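Local coordinates for Alpha/beta hydrolase (Novosphingobium aromaticivorans, PDB 3BWX), which has the alpha/beta hydrolase fold, probably acts as a hydrolase, and binds calcium ions, at residues Ile27-Val32 with Gly54-Leu59. The protein carries 1 engineered substitution. Sequence-based numbering, arbitrary orientation.
Sequences ISRPPV and GDWRVL
Arg29 lies over the indole of Trp56 and illustrates how an arginine can lay much of its side chain against an aromatic ring. Its CB rests 3.7 Å from CZ3 of Trp56, with CG also near CZ3. Arg29 CD sits almost directly above the six-membered ring, a CH-pi contact with 3.7 Å between CD and the ring centroid. The chain, extended from CG to NE, crosses the indole at about a right angle; NE and CZ pass CZ2 of Trp56, and CZ makes an off-centre cation-pi contact, the guanidinium plane tilted 34° to the ring. NH1 of Arg29 lies above the ring plane, offset toward the rim and 3.3 Å from NE1 of Trp56, two donors that cannot bond, and gives a weak hydrogen bond to Asp55 O. At its edge the same ring meets Pro30 O, 3.3 Å from CE3, while CG2 of Val32 packs obliquely against CE3. An alanine in place of Trp56 would probably leave the Arg29 chain without the surface it lies on, open a gap beside Val32 CG2 and set the guanidinium freer to turn.

Arg57 works differently. It turns at its CG-CD bond (chi3 -77°), which places NE; NH2 of Arg57 then gives Arg29 O a nearly straight 2.8 Å bond within the guanidinium plane, with Ile27 CD1 against one face and Pro31 on the other. A water accepts from Arg57 N and probably donates to Pro30 O, just before parallel pairing begins: Val32 N binds Arg57 O, and Leu59 N binds Val32 O. Strands 32-35 and 58-61 start side by side in the central sheet, between strands 99-104 and 17-23; Val32 packs on Val100 and Ile102, and Val58 reaches Ala49 and Leu52 of helix 46-52.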
# COMPACT_ATOMS: atom_id res chain seq x y z
N ILE A 27 9.96 5.80 -20.71
CA ILE A 27 9.09 4.85 -21.42
C ILE A 27 9.86 3.58 -21.83
O ILE A 27 9.26 2.58 -22.28
CB ILE A 27 8.41 5.57 -22.65
CG1 ILE A 27 7.27 4.76 -23.31
CG2 ILE A 27 9.41 5.85 -23.75
CD1 ILE A 27 6.14 4.36 -22.38
N SER A 28 11.19 3.58 -21.68
CA SER A 28 12.01 2.43 -22.04
C SER A 28 12.23 1.48 -20.86
O SER A 28 12.99 0.49 -20.95
CB SER A 28 13.36 2.92 -22.64
OG SER A 28 14.30 3.21 -21.65
N ARG A 29 11.57 1.76 -19.75
CA ARG A 29 11.62 0.89 -18.57
C ARG A 29 10.16 0.58 -18.24
O ARG A 29 9.30 1.41 -18.48
CB ARG A 29 12.23 1.63 -17.37
CG ARG A 29 13.72 1.83 -17.44
CD ARG A 29 14.18 2.69 -16.29
NE ARG A 29 15.62 2.63 -16.18
CZ ARG A 29 16.34 3.24 -15.22
NH1 ARG A 29 15.76 3.96 -14.27
NH2 ARG A 29 17.66 3.13 -15.22
N PRO A 30 9.90 -0.56 -17.60
CA PRO A 30 8.51 -0.79 -17.20
C PRO A 30 8.07 0.26 -16.19
O PRO A 30 8.92 0.84 -15.48
CB PRO A 30 8.53 -2.14 -16.51
CG PRO A 30 9.97 -2.37 -16.11
CD PRO A 30 10.82 -1.58 -17.10
N PRO A 31 6.75 0.46 -16.06
CA PRO A 31 6.30 1.40 -15.04
C PRO A 31 6.30 0.81 -13.65
O PRO A 31 6.32 -0.42 -13.48
CB PRO A 31 4.88 1.71 -15.51
CG PRO A 31 4.42 0.44 -16.12
CD PRO A 31 5.62 -0.16 -16.79
N VAL A 32 6.28 1.68 -12.65
CA VAL A 32 6.24 1.28 -11.24
C VAL A 32 4.81 1.48 -10.71
O VAL A 32 4.30 2.59 -10.71
CB VAL A 32 7.23 2.08 -10.40
CG1 VAL A 32 7.15 1.62 -8.94
CG2 VAL A 32 8.67 1.90 -10.92
N GLY A 54 10.53 10.43 -13.57
CA GLY A 54 11.48 10.79 -14.61
C GLY A 54 12.32 9.58 -14.90
O GLY A 54 12.30 9.05 -16.00
N ASP A 55 13.06 9.12 -13.89
CA ASP A 55 13.80 7.87 -14.04
C ASP A 55 12.87 6.69 -14.29
O ASP A 55 13.22 5.74 -14.95
CB ASP A 55 14.63 7.57 -12.81
CG ASP A 55 15.79 8.54 -12.64
OD1 ASP A 55 16.23 9.19 -13.61
OD2 ASP A 55 16.27 8.63 -11.51
N TRP A 56 11.68 6.77 -13.75
CA TRP A 56 10.61 5.81 -13.89
C TRP A 56 9.23 6.48 -14.07
O TRP A 56 8.95 7.55 -13.50
CB TRP A 56 10.50 4.94 -12.61
CG TRP A 56 11.74 4.17 -12.32
CD1 TRP A 56 12.81 4.63 -11.65
CD2 TRP A 56 12.10 2.85 -12.80
NE1 TRP A 56 13.81 3.69 -11.62
CE2 TRP A 56 13.41 2.60 -12.34
CE3 TRP A 56 11.44 1.84 -13.54
CZ2 TRP A 56 14.05 1.38 -12.59
CZ3 TRP A 56 12.11 0.63 -13.79
CH2 TRP A 56 13.38 0.44 -13.32
N ARG A 57 8.40 5.85 -14.89
CA ARG A 57 6.98 6.16 -14.86
C ARG A 57 6.40 5.57 -13.58
O ARG A 57 6.72 4.43 -13.24
CB ARG A 57 6.23 5.56 -16.03
CG ARG A 57 6.73 6.10 -17.36
CD ARG A 57 6.04 5.37 -18.51
NE ARG A 57 6.62 4.04 -18.71
CZ ARG A 57 6.04 3.04 -19.34
NH1 ARG A 57 4.80 3.15 -19.82
NH2 ARG A 57 6.69 1.91 -19.50
N VAL A 58 5.50 6.27 -12.92
CA VAL A 58 4.98 5.76 -11.66
C VAL A 58 3.47 5.94 -11.65
O VAL A 58 2.98 7.03 -11.98
CB VAL A 58 5.57 6.50 -10.42
CG1 VAL A 58 5.12 5.81 -9.11
CG2 VAL A 58 7.10 6.63 -10.40
N LEU A 59 2.77 4.85 -11.34
CA LEU A 59 1.30 4.85 -11.23
C LEU A 59 0.94 4.57 -9.76
O LEU A 59 1.39 3.54 -9.19
CB LEU A 59 0.68 3.73 -12.06
CG LEU A 59 0.52 3.90 -13.57
CD1 LEU A 59 1.83 3.59 -14.16
CD2 LEU A 59 -0.63 3.01 -14.15
O HOH W 1 9.18 3.57 -16.36